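Local coordinates for protein pyruvate kinase 1 (PDB 4KCT) that transfers a phosphoryl group from phosphoenolpyruvate to ADP to make pyruvate and ATP, and also has an intrinsic decarboxylase activity toward oxaloacetate, at residues C26-G29 / P30-S34; L38-L41 / M42-G45; V190-K193 / D194-D197; Q279-I282 / I283-N287; V362-N365 / S366-L370. One frame throughout, in Å; residues are numbered along the deposited sequence.

Each of the five contacts is local, made within one continuous run of chain. Interactions 1 and 2 adjoin in the first beta-alpha-beta unit of the barrel, the turn of 26-34 packing directly on the helix of 38-45. Interaction 3 starts another barrel helix and is more polar, with a capping box, a salt bridge and two bridging waters. Interaction 4 is the buried one, an aliphatic and sulfur-rich barrel helix packed between the barrel strands and a second subunit. It touches interaction 5 through Asn287 and Met363; that helix, 362-369, is only partly buried, pairing apolar flanks with amide and lysine groups on its more open side.

Interaction 1: residues C26-G29 / P30-S34; sequences CTIG and PSTQS
Gly29 and Thr32 clasp each other across a tight turn. The hydroxyl OG1 of Thr32 accepts the backbone N-H of Gly29 (Gly29 N to Thr32 OG1 3.1 Å, 157° at the hydrogen), while Thr32 N donates back to Gly29 O at 2.8 Å. This second donor stands well above the plane of the Gly29 carbonyl, as the sharp bend of the chain demands. Threonine suits the place because its two branches do different work: a chi1 of 42° sets OG1 between the backbone N and the carbonyl carbon, facing Gly29, and sends CG2 toward Leu41. The same OG1 is also bonded to Thr334 O, so the hydroxyl ties this turn to helix 332-335.

Apolar packing is tight on the buried side. The CG2 branch of Ile28 rests on the backbone of Gln33, with Ile28 CG2 to Gln33 CA at 3.7 Å, and Ile28 CG2 also lies 3.9 Å from Thr32 OG1, while CD1 faces Leu38. A branched aliphatic residue fills this inner position well, having one arm for the turn and another for the helix behind it. The outer side is looser: the Pro30 ring is exposed and its rigid phi helps turn the chain, while the extended Gln33 side chain leads away to bond Thr64.

The turn follows strand 23-27 of the barrel and delivers the chain to helix 35-44, which Ser34 N-caps. Ile28 lies between Leu38 and Leu41 of that helix, strand 46-52 and Thr64 of helix 58-75, and Thr32 meets Pro340 of helix 340-356.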
loop_
_atom_site.group_PDB
_atom_site.type_symbol
_atom_site.label_atom_id
_atom_site.label_comp_id
_atom_site.label_asym_id
_atom_site.label_seq_id
_atom_site.Cartn_x
_atom_site.Cartn_y
_atom_site.Cartn_z
ATOM N N CYS A 26 30.204 -24.343 6.035
ATOM C CA CYS A 26 31.676 -24.263 5.924
ATOM C C CYS A 26 32.209 -25.448 5.159
ATOM O O CYS A 26 31.891 -26.596 5.484
ATOM C CB CYS A 26 32.318 -24.268 7.311
ATOM S SG CYS A 26 31.763 -22.889 8.330
ATOM N N THR A 27 33.059 -25.169 4.181
ATOM C CA THR A 27 33.821 -26.205 3.490
ATOM C C THR A 27 35.001 -26.695 4.314
ATOM O O THR A 27 35.778 -25.891 4.849
ATOM C CB THR A 27 34.331 -25.697 2.137
ATOM O OG1 THR A 27 33.241 -25.109 1.437
ATOM C CG2 THR A 27 34.917 -26.873 1.291
ATOM N N ILE A 28 35.135 -28.019 4.419
ATOM C CA ILE A 28 36.196 -28.614 5.207
ATOM C C ILE A 28 37.418 -28.910 4.309
ATOM O O ILE A 28 37.271 -29.255 3.136
ATOM C CB ILE A 28 35.723 -29.900 5.898
ATOM C CG1 ILE A 28 34.420 -29.628 6.684
ATOM C CG2 ILE A 28 36.820 -30.450 6.826
ATOM C CD1 ILE A 28 34.468 -28.380 7.576
ATOM N N GLY A 29 38.606 -28.664 4.839
ATOM C CA GLY A 29 39.850 -28.917 4.093
ATOM C C GLY A 29 40.987 -29.011 5.083
ATOM O O GLY A 29 40.744 -29.122 6.281
ATOM N N PRO A 30 42.240 -28.951 4.593
ATOM C CA PRO A 30 43.383 -29.146 5.481
ATOM C C PRO A 30 43.398 -28.181 6.673
ATOM O O PRO A 30 43.886 -28.540 7.721
ATOM C CB PRO A 30 44.606 -28.903 4.572
ATOM C CG PRO A 30 44.068 -28.350 3.293
ATOM C CD PRO A 30 42.633 -28.760 3.191
ATOM N N SER A 31 42.828 -26.984 6.532
ATOM C CA SER A 31 42.786 -26.056 7.670
ATOM C C SER A 31 41.866 -26.541 8.778
ATOM O O SER A 31 41.933 -26.027 9.907
ATOM C CB SER A 31 42.339 -24.663 7.231
ATOM O OG SER A 31 43.348 -24.018 6.517
ATOM N N THR A 32 40.860 -27.341 8.410
ATOM C CA THR A 32 39.717 -27.555 9.297
ATOM C C THR A 32 39.331 -29.025 9.579
ATOM O O THR A 32 38.303 -29.279 10.220
ATOM C CB THR A 32 38.472 -26.772 8.823
ATOM O OG1 THR A 32 38.362 -26.874 7.389
ATOM C CG2 THR A 32 38.627 -25.269 9.193
ATOM N N GLN A 33 40.085 -29.983 9.056
ATOM C CA GLN A 33 39.607 -31.369 9.083
ATOM C C GLN A 33 39.711 -32.078 10.446
ATOM O O GLN A 33 39.030 -33.079 10.686
ATOM C CB GLN A 33 40.251 -32.222 7.983
ATOM C CG GLN A 33 39.485 -33.519 7.727
ATOM C CD GLN A 33 40.196 -34.431 6.742
ATOM O OE1 GLN A 33 41.401 -34.652 6.850
ATOM N NE2 GLN A 33 39.482 -34.879 5.731
ATOM N N SER A 34 40.625 -31.632 11.294
ATOM C CA SER A 34 40.860 -32.332 12.546
ATOM C C SER A 34 39.641 -32.194 13.466
ATOM O O SER A 34 38.869 -31.228 13.362
ATOM C CB SER A 34 42.123 -31.802 13.242
ATOM O OG SER A 34 41.897 -30.505 13.776
#

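Interaction 2: residues L38-L41 / M42-G45; sequences LKNL and MKSG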
loop_
_atom_site.group_PDB
_atom_site.type_symbol
_atom_site.label_atom_id
_atom_site.label_comp_id
_atom_site.label_asym_id
_atom_site.label_seq_id
_atom_site.Cartn_x
_atom_site.Cartn_y
_atom_site.Cartn_z
ATOM N N LEU A 38 37.353 -28.874 13.941
ATOM C CA LEU A 38 35.919 -28.915 13.680
ATOM C C LEU A 38 35.119 -28.451 14.885
ATOM O O LEU A 38 34.104 -27.790 14.737
ATOM C CB LEU A 38 35.475 -30.315 13.247
ATOM C CG LEU A 38 35.909 -30.691 11.811
ATOM C CD1 LEU A 38 35.802 -32.195 11.556
ATOM C CD2 LEU A 38 35.142 -29.892 10.762
ATOM N N LYS A 39 35.544 -28.844 16.084
ATOM C CA LYS A 39 34.867 -28.373 17.293
ATOM C C LYS A 39 34.892 -26.857 17.375
ATOM O O LYS A 39 33.866 -26.226 17.642
ATOM C CB LYS A 39 35.488 -28.986 18.558
ATOM C CG LYS A 39 35.032 -30.421 18.807
ATOM C CD LYS A 39 35.321 -30.866 20.245
ATOM C CE LYS A 39 36.767 -30.678 20.587
ATOM N NZ LYS A 39 37.054 -31.116 21.998
ATOM N N ASN A 40 36.055 -26.264 17.112
ATOM C CA ASN A 40 36.151 -24.825 17.085
ATOM C C ASN A 40 35.265 -24.187 16.011
ATOM O O ASN A 40 34.704 -23.107 16.221
ATOM C CB ASN A 40 37.598 -24.387 16.920
ATOM C CG ASN A 40 38.413 -24.606 18.183
ATOM O OD1 ASN A 40 37.872 -24.630 19.270
ATOM N ND2 ASN A 40 39.709 -24.786 18.028
ATOM N N LEU A 41 35.230 -24.790 14.830
ATOM C CA LEU A 41 34.345 -24.307 13.774
ATOM C C LEU A 41 32.889 -24.319 14.241
ATOM O O LEU A 41 32.129 -23.399 13.948
ATOM C CB LEU A 41 34.478 -25.165 12.525
ATOM C CG LEU A 41 35.390 -24.743 11.373
ATOM C CD1 LEU A 41 34.928 -25.379 10.054
ATOM C CD2 LEU A 41 35.510 -23.229 11.225
ATOM N N MET A 42 32.480 -25.411 14.876
ATOM C CA MET A 42 31.115 -25.535 15.381
ATOM C C MET A 42 30.834 -24.476 16.453
ATOM O O MET A 42 29.813 -23.783 16.405
ATOM C CB MET A 42 30.895 -26.931 15.951
ATOM C CG MET A 42 30.809 -27.986 14.862
ATOM S SD MET A 42 30.951 -29.658 15.514
ATOM C CE MET A 42 31.110 -30.562 13.961
ATOM N N LYS A 43 31.761 -24.305 17.385
ATOM C CA LYS A 43 31.590 -23.264 18.401
ATOM C C LYS A 43 31.531 -21.904 17.764
ATOM O O LYS A 43 30.842 -21.029 18.238
ATOM C CB LYS A 43 32.723 -23.305 19.421
ATOM C CG LYS A 43 32.636 -24.495 20.352
ATOM C CD LYS A 43 33.971 -24.681 21.063
ATOM C CE LYS A 43 33.837 -25.579 22.263
ATOM N NZ LYS A 43 35.117 -25.557 23.026
ATOM N N SER A 44 32.243 -21.729 16.663
ATOM C CA SER A 44 32.274 -20.428 15.993
ATOM C C SER A 44 30.982 -20.128 15.221
ATOM O O SER A 44 30.686 -18.951 14.921
ATOM C CB SER A 44 33.478 -20.334 15.051
ATOM O OG SER A 44 34.699 -20.396 15.775
ATOM N N GLY A 45 30.253 -21.181 14.843
ATOM C CA GLY A 45 28.949 -21.014 14.182
ATOM C C GLY A 45 28.680 -21.836 12.928
ATOM O O GLY A 45 27.645 -21.652 12.261
#
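The carbonyl oxygen of Asn40 is gripped twice by one residue, Ser44. The hydroxyl gives the shorter bond, Ser44 OG to Asn40 O at 2.7 Å, and the amide the longer, Ser44 N to Asn40 O at 2.9 Å. The two donors reach the oxygen from opposite faces of the carbonyl plane, each tilted about 30° from it. Ser44 OG lies beside its own backbone N (chi1 -64°), which turns the hydroxyl back along the helix to the preceding turn. A small hydroxyl residue suits a helix end here, and Gln345 NE2 gives OG a further partner from helix 340-356.

Earlier in the turn, regular bonds join Met42 N to Leu38 O and Lys43 N to Lys39 O. The long side chain of Met42 runs back over the Leu38 carbonyl, Met42 CG lying 3.3 Å from Leu38 O, and its CE ends loosely against Leu38 CB at 4.4 Å. An unbranched, flexible thioether can follow this course and still reach Ile79. On the polar flank Lys43 CG passes over Lys39 O, while Lys39 NZ is held by Glu36 and Glu74.

Gly45 stops the helix. Its phi of 133° is one at which a side chain would collide with the preceding carbonyl oxygen, and its N makes weak bonds to Leu41 O and Met42 O. This is a Schellman motif, closing the helix of a beta-alpha-beta unit in the TIM barrel before strand 46-52.

Interaction 3: residues V190-K193 / D194-D197; sequences VSEK and DRKD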
loop_
_atom_site.group_PDB
_atom_site.type_symbol
_atom_site.label_atom_id
_atom_site.label_comp_id
_atom_site.label_asym_id
_atom_site.label_seq_id
_atom_site.Cartn_x
_atom_site.Cartn_y
_atom_site.Cartn_z
ATOM N N VAL A 190 24.689 -36.593 -14.050
ATOM C CA VAL A 190 25.540 -37.390 -13.179
ATOM C C VAL A 190 26.627 -38.095 -14.016
ATOM O O VAL A 190 26.330 -38.962 -14.821
ATOM C CB VAL A 190 24.686 -38.409 -12.353
ATOM C CG1 VAL A 190 23.814 -39.236 -13.266
ATOM C CG2 VAL A 190 25.556 -39.309 -11.497
ATOM N N SER A 191 27.883 -37.714 -13.805
ATOM C CA SER A 191 28.994 -38.430 -14.421
ATOM C C SER A 191 29.202 -39.797 -13.752
ATOM O O SER A 191 28.648 -40.066 -12.669
ATOM C CB SER A 191 30.266 -37.594 -14.355
ATOM O OG SER A 191 30.778 -37.557 -13.028
ATOM N N GLU A 192 30.048 -40.643 -14.348
ATOM C CA GLU A 192 30.404 -41.915 -13.692
ATOM C C GLU A 192 31.144 -41.672 -12.384
ATOM O O GLU A 192 30.845 -42.303 -11.374
ATOM C CB GLU A 192 31.228 -42.835 -14.612
ATOM C CG GLU A 192 31.223 -44.291 -14.148
ATOM C CD GLU A 192 29.869 -44.970 -14.365
ATOM O OE1 GLU A 192 29.426 -45.757 -13.491
ATOM O OE2 GLU A 192 29.233 -44.688 -15.397
ATOM N N LYS A 193 31.966 -40.632 -12.346
ATOM C CA LYS A 193 32.550 -40.227 -11.084
ATOM C C LYS A 193 31.476 -39.835 -10.072
ATOM O O LYS A 193 31.541 -40.232 -8.914
ATOM C CB LYS A 193 33.542 -39.075 -11.257
ATOM C CG LYS A 193 34.401 -38.861 -10.011
ATOM C CD LYS A 193 34.512 -37.396 -9.605
ATOM C CE LYS A 193 35.689 -37.180 -8.659
ATOM N NZ LYS A 193 35.311 -37.256 -7.214
ATOM N N ASP A 194 30.542 -38.988 -10.494
ATOM C CA ASP A 194 29.474 -38.505 -9.601
ATOM C C ASP A 194 28.655 -39.669 -9.015
ATOM O O ASP A 194 28.320 -39.673 -7.833
ATOM C CB ASP A 194 28.528 -37.552 -10.347
ATOM C CG ASP A 194 29.177 -36.187 -10.686
ATOM O OD1 ASP A 194 30.176 -35.772 -10.021
ATOM O OD2 ASP A 194 28.646 -35.512 -11.609
ATOM N N ARG A 195 28.421 -40.697 -9.826
ATOM C CA ARG A 195 27.716 -41.894 -9.348
ATOM C C ARG A 195 28.398 -42.575 -8.204
ATOM O O ARG A 195 27.753 -42.994 -7.260
ATOM C CB ARG A 195 27.553 -42.890 -10.472
ATOM C CG ARG A 195 26.455 -42.507 -11.401
ATOM C CD ARG A 195 25.843 -43.720 -12.058
ATOM N NE ARG A 195 24.918 -43.262 -13.064
ATOM C CZ ARG A 195 23.611 -43.206 -12.887
ATOM N NH1 ARG A 195 23.063 -43.767 -11.820
ATOM N NH2 ARG A 195 22.853 -42.654 -13.812
ATOM N N LYS A 196 29.680 -42.858 -8.362
ATOM C CA LYS A 196 30.423 -43.462 -7.269
ATOM C C LYS A 196 30.404 -42.550 -6.040
ATOM O O LYS A 196 30.368 -43.026 -4.910
ATOM C CB LYS A 196 31.861 -43.757 -7.694
ATOM C CG LYS A 196 31.946 -44.608 -8.954
ATOM C CD LYS A 196 32.759 -45.873 -8.736
ATOM C CE LYS A 196 32.865 -46.697 -10.024
ATOM N NZ LYS A 196 33.574 -45.965 -11.120
ATOM N N ASP A 197 30.534 -41.243 -6.264
ATOM C CA ASP A 197 30.510 -40.295 -5.141
ATOM C C ASP A 197 29.152 -40.279 -4.412
ATOM O O ASP A 197 29.113 -40.247 -3.185
ATOM C CB ASP A 197 30.904 -38.874 -5.595
ATOM C CG ASP A 197 32.361 -38.788 -6.110
ATOM O OD1 ASP A 197 32.721 -37.751 -6.740
ATOM O OD2 ASP A 197 33.138 -39.758 -5.902
HETATM O O HOH W 1 26.690 -41.722 -15.272
HETATM O O HOH W 2 32.294 -35.508 -12.411
#
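Val190 sets its two methyls against the Arg195 side chain, which crosses at about a right angle. CG2 presses on the aliphatic part, Val190 CG2 to Arg195 CG 3.3 Å, and CG1 sits over one face of the guanidinium, 3.6 Å from Arg195 NH2. A water held by Val190 O accepts from Arg195 NE at the edge of that group, which probably steadies its orientation.

Ser191 and Asp194 exchange bonds. Ser191 OG takes the amide of Asp194 (Asp194 N to Ser191 OG 2.9 Å), while Ser191 N donates to Asp194 OD2 at 3.2 Å, meeting it from above the carboxylate plane. A second water bridges Ser191 OG and Asp194 OD1, and OD1 also receives Gly87 N.

One turn on, the bent chain of Lys193 folds over Asp197: Lys193 NZ to Asp197 OD1 is a 2.7 Å salt bridge on the syn lone pair. Lys193 NZ is also bonded to Phe53 O, and Asp197 OD2 to His58 NE2.

Short polar side chains suit a helix start, where backbone N-H groups lack partners in a previous turn. The Ser191-Asp194 pair is a capping box opening barrel helix 192-204, the Asp194 side chain lying about 8 Å from the bound potassium ion.

Interaction 4: residues Q279-I282 / I283-N287; sequences QMCI and ISKCN
Helix 275-289 belongs to the outer layer of the TIM barrel, and the contact joins two of its successive turns. Gln279 and Ile283 run alongside each other off the same face of the helix. The CG methylene of the glutamine does the touching, with Gln279 CG to Ile283 CD1 at 3.6 Å, so its amide can serve Arg263, of the pyruvate pocket, and Asn323. Ile283 CG1 also runs back over the Gln279 carbonyl, 3.3 Å from Gln279 O.

On another flank, Cys281 SG meets the end of the Lys285 chain, 3.5 Å from Lys285 CE. The sulfur reaches it because chi1 of 175° swings SG away from its own backbone N; the lysine then bends at its last torsion and carries NZ to a salt bridge with Asp250. Ile282 CG2 and Cys286 SG touch more loosely, at 4.4 Å. Straight backbone bonds such as Cys286 N to Ile282 O, 2.9 Å, link the turns.

Aliphatic and sulfur side chains suit so buried a helix. Ile282 and Cys286 face strand 258-262 and helix 249-255, and Ile283 meets Val293 of strand 293-296. Ser284 bonds Asn7 of the second subunit, while Gln279 and Met280 border helix 311-323.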
loop_
_atom_site.group_PDB
_atom_site.type_symbol
_atom_site.label_atom_id
_atom_site.label_comp_id
_atom_site.label_asym_id
_atom_site.label_seq_id
_atom_site.Cartn_x
_atom_site.Cartn_y
_atom_site.Cartn_z
ATOM N N GLN A 279 21.061 -13.380 -8.423
ATOM C CA GLN A 279 21.035 -13.697 -6.994
ATOM C C GLN A 279 19.712 -13.216 -6.374
ATOM O O GLN A 279 19.021 -13.967 -5.658
ATOM C CB GLN A 279 22.208 -13.001 -6.274
ATOM C CG GLN A 279 22.158 -13.147 -4.757
ATOM C CD GLN A 279 23.434 -12.656 -4.087
ATOM O OE1 GLN A 279 24.539 -12.853 -4.616
ATOM N NE2 GLN A 279 23.296 -12.073 -2.888
ATOM N N MET A 280 19.379 -11.950 -6.607
ATOM C CA MET A 280 18.171 -11.396 -6.021
ATOM C C MET A 280 16.942 -12.167 -6.469
ATOM O O MET A 280 16.024 -12.395 -5.695
ATOM C CB MET A 280 18.014 -9.931 -6.422
ATOM C CG MET A 280 19.012 -9.004 -5.747
ATOM S SD MET A 280 18.975 -7.383 -6.564
ATOM C CE MET A 280 17.517 -6.700 -5.820
ATOM N N CYS A 281 16.872 -12.431 -7.762
ATOM C CA CYS A 281 15.737 -13.145 -8.342
ATOM C C CYS A 281 15.581 -14.576 -7.778
ATOM O O CYS A 281 14.528 -14.933 -7.283
ATOM C CB CYS A 281 15.888 -13.199 -9.855
ATOM S SG CYS A 281 14.594 -14.181 -10.639
ATOM N N ILE A 282 16.689 -15.319 -7.719
ATOM C CA ILE A 282 16.668 -16.692 -7.247
ATOM C C ILE A 282 16.344 -16.765 -5.744
ATOM O O ILE A 282 15.501 -17.567 -5.315
ATOM C CB ILE A 282 18.001 -17.385 -7.535
ATOM C CG1 ILE A 282 18.176 -17.604 -9.048
ATOM C CG2 ILE A 282 18.108 -18.697 -6.783
ATOM C CD1 ILE A 282 19.619 -17.940 -9.420
ATOM N N ILE A 283 16.956 -15.900 -4.951
ATOM C CA ILE A 283 16.656 -15.920 -3.532
ATOM C C ILE A 283 15.176 -15.636 -3.274
ATOM O O ILE A 283 14.494 -16.374 -2.512
ATOM C CB ILE A 283 17.547 -14.953 -2.730
ATOM C CG1 ILE A 283 19.001 -15.486 -2.716
ATOM C CG2 ILE A 283 16.989 -14.816 -1.309
ATOM C CD1 ILE A 283 20.038 -14.468 -2.157
ATOM N N SER A 284 14.654 -14.601 -3.926
ATOM C CA SER A 284 13.240 -14.238 -3.739
ATOM C C SER A 284 12.304 -15.343 -4.213
ATOM O O SER A 284 11.324 -15.647 -3.548
ATOM C CB SER A 284 12.922 -12.915 -4.429
ATOM O OG SER A 284 13.611 -11.855 -3.725
ATOM N N LYS A 285 12.633 -15.980 -5.327
ATOM C CA LYS A 285 11.819 -17.092 -5.796
ATOM C C LYS A 285 11.814 -18.242 -4.788
ATOM O O LYS A 285 10.777 -18.871 -4.575
ATOM C CB LYS A 285 12.296 -17.593 -7.181
ATOM C CG LYS A 285 11.839 -16.695 -8.350
ATOM C CD LYS A 285 12.391 -17.225 -9.671
ATOM C CE LYS A 285 11.874 -16.431 -10.872
ATOM N NZ LYS A 285 10.457 -16.745 -11.160
ATOM N N CYS A 286 12.972 -18.553 -4.207
ATOM C CA CYS A 286 13.026 -19.579 -3.151
ATOM C C CYS A 286 12.222 -19.199 -1.907
ATOM O O CYS A 286 11.591 -20.062 -1.292
ATOM C CB CYS A 286 14.481 -19.892 -2.759
ATOM S SG CYS A 286 15.367 -20.797 -4.060
ATOM N N ASN A 287 12.325 -17.940 -1.482
ATOM C CA ASN A 287 11.517 -17.435 -0.376
ATOM C C ASN A 287 10.017 -17.635 -0.651
ATOM O O ASN A 287 9.245 -17.993 0.257
ATOM C CB ASN A 287 11.772 -15.944 -0.123
ATOM C CG ASN A 287 13.188 -15.639 0.393
ATOM O OD1 ASN A 287 13.583 -14.477 0.412
ATOM N ND2 ASN A 287 13.955 -16.664 0.771
#

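Interaction 5: residues V362-N365 / S366-L370; sequences VMFN and SIKNL
Phe364 and Lys368, one helical turn apart, make the main side-chain contact. The hydrocarbon part of the lysine passes obliquely by the far end of the ring, Lys368 CD to Phe364 CZ at 3.8 Å, and its amino group continues past the same end, with Lys368 NZ 3.9 Å from Phe364 CE2. A bend at chi3 (99°) and another at chi4 turn NZ back, so that the chain also lies beside Asn365, whose OD1 is 3.7 Å from Lys368 NZ. Both Phe364 and Lys368 hold CG opposite their backbone nitrogen, which sends ring and chain out along one flank.

The other flank is apolar and looser. Met363 CE approaches Ile367 CD1 at 4.2 Å, while Ile367 CG1 sits closer to the backbone, 3.2 Å from Met363 O. A flexible methionine can curl round to follow a neighbouring branched chain.

Behind these side chains the helix is regular: bonds from Ile367 N to Met363 O, at 2.8 Å, and from Lys368 N to Phe364 O fix the spacing. Farther out, Val386 and Ala387 of helix 377-392 pack on the Phe364 ring, Tyr413 and Arg414 line Ile367, and Leu4 of the second subunit also touches Ile367.

Helix 362-369 thus has two chemical characters. Phe364 and Ile367 are fit for burial by packing alone, with Met363 at a partly exposed edge, whereas Lys368, which also packs on Tyr413 and on Glu391 of the third subunit, joins apolar methylenes to a charge that is probably eased by weak electrostatic attraction to the nearby amide oxygen and aromatic ring.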
loop_
_atom_site.group_PDB
_atom_site.type_symbol
_atom_site.label_atom_id
_atom_site.label_comp_id
_atom_site.label_asym_id
_atom_site.label_seq_id
_atom_site.Cartn_x
_atom_site.Cartn_y
_atom_site.Cartn_z
ATOM N N VAL A 362 7.899 -7.018 7.059
ATOM C CA VAL A 362 7.865 -6.817 5.603
ATOM C C VAL A 362 7.980 -8.086 4.792
ATOM O O VAL A 362 7.176 -8.295 3.876
ATOM C CB VAL A 362 8.884 -5.771 5.112
ATOM C CG1 VAL A 362 9.007 -5.827 3.584
ATOM C CG2 VAL A 362 8.439 -4.376 5.543
ATOM N N MET A 363 8.928 -8.976 5.151
ATOM C CA MET A 363 9.042 -10.248 4.450
ATOM C C MET A 363 7.785 -11.072 4.655
ATOM O O MET A 363 7.260 -11.659 3.704
ATOM C CB MET A 363 10.284 -11.062 4.892
ATOM C CG MET A 363 11.593 -10.625 4.242
ATOM S SD MET A 363 11.734 -11.314 2.588
ATOM C CE MET A 363 12.708 -12.801 2.904
ATOM N N PHE A 364 7.338 -11.175 5.911
ATOM C CA PHE A 364 6.126 -11.931 6.198
ATOM C C PHE A 364 4.990 -11.536 5.267
ATOM O O PHE A 364 4.337 -12.402 4.621
ATOM C CB PHE A 364 5.700 -11.749 7.677
ATOM C CG PHE A 364 4.365 -12.397 8.011
ATOM C CD1 PHE A 364 4.248 -13.776 8.081
ATOM C CD2 PHE A 364 3.194 -11.620 8.090
ATOM C CE1 PHE A 364 3.016 -14.395 8.347
ATOM C CE2 PHE A 364 1.935 -12.241 8.305
ATOM C CZ PHE A 364 1.868 -13.622 8.491
ATOM N N ASN A 365 4.686 -10.250 5.254
ATOM C CA ASN A 365 3.558 -9.743 4.455
ATOM C C ASN A 365 3.760 -9.936 2.951
ATOM O O ASN A 365 2.820 -10.333 2.231
ATOM C CB ASN A 365 3.308 -8.266 4.778
ATOM C CG ASN A 365 2.591 -8.088 6.114
ATOM O OD1 ASN A 365 1.690 -8.849 6.439
ATOM N ND2 ASN A 365 3.115 -7.218 6.950
ATOM N N SER A 366 4.966 -9.674 2.469
ATOM C CA SER A 366 5.254 -9.815 1.022
ATOM C C SER A 366 5.145 -11.266 0.577
ATOM O O SER A 366 4.574 -11.572 -0.490
ATOM C CB SER A 366 6.643 -9.278 0.675
ATOM O OG SER A 366 6.739 -7.897 0.923
ATOM N N ILE A 367 5.692 -12.166 1.381
ATOM C CA ILE A 367 5.589 -13.603 1.086
ATOM C C ILE A 367 4.140 -14.104 1.128
ATOM O O ILE A 367 3.689 -14.751 0.202
ATOM C CB ILE A 367 6.472 -14.447 2.041
ATOM C CG1 ILE A 367 7.957 -14.155 1.754
ATOM C CG2 ILE A 367 6.166 -15.951 1.900
ATOM C CD1 ILE A 367 8.874 -14.531 2.891
ATOM N N LYS A 368 3.413 -13.768 2.187
ATOM C CA LYS A 368 2.015 -14.175 2.311
ATOM C C LYS A 368 1.146 -13.648 1.156
ATOM O O LYS A 368 0.304 -14.372 0.616
ATOM C CB LYS A 368 1.441 -13.703 3.653
ATOM C CG LYS A 368 0.081 -14.303 3.956
ATOM C CD LYS A 368 -0.319 -14.092 5.416
ATOM C CE LYS A 368 -1.263 -12.917 5.560
ATOM N NZ LYS A 368 -0.536 -11.623 5.410
ATOM N N ASN A 369 1.398 -12.414 0.744
ATOM C CA ASN A 369 0.601 -11.785 -0.329
ATOM C C ASN A 369 0.803 -12.423 -1.710
ATOM O O ASN A 369 -0.002 -12.224 -2.616
ATOM C CB ASN A 369 0.902 -10.271 -0.408
ATOM C CG ASN A 369 0.342 -9.499 0.788
ATOM O OD1 ASN A 369 -0.481 -10.016 1.543
ATOM N ND2 ASN A 369 0.855 -8.291 1.008
ATOM N N LEU A 370 1.867 -13.200 -1.881
ATOM C CA LEU A 370 2.082 -13.850 -3.167
ATOM C C LEU A 370 1.608 -15.308 -3.211
ATOM O O LEU A 370 1.788 -15.980 -4.208
ATOM C CB LEU A 370 3.560 -13.755 -3.573
ATOM C CG LEU A 370 3.972 -12.303 -3.930
ATOM C CD1 LEU A 370 5.493 -12.172 -4.012
ATOM C CD2 LEU A 370 3.326 -11.907 -5.276
#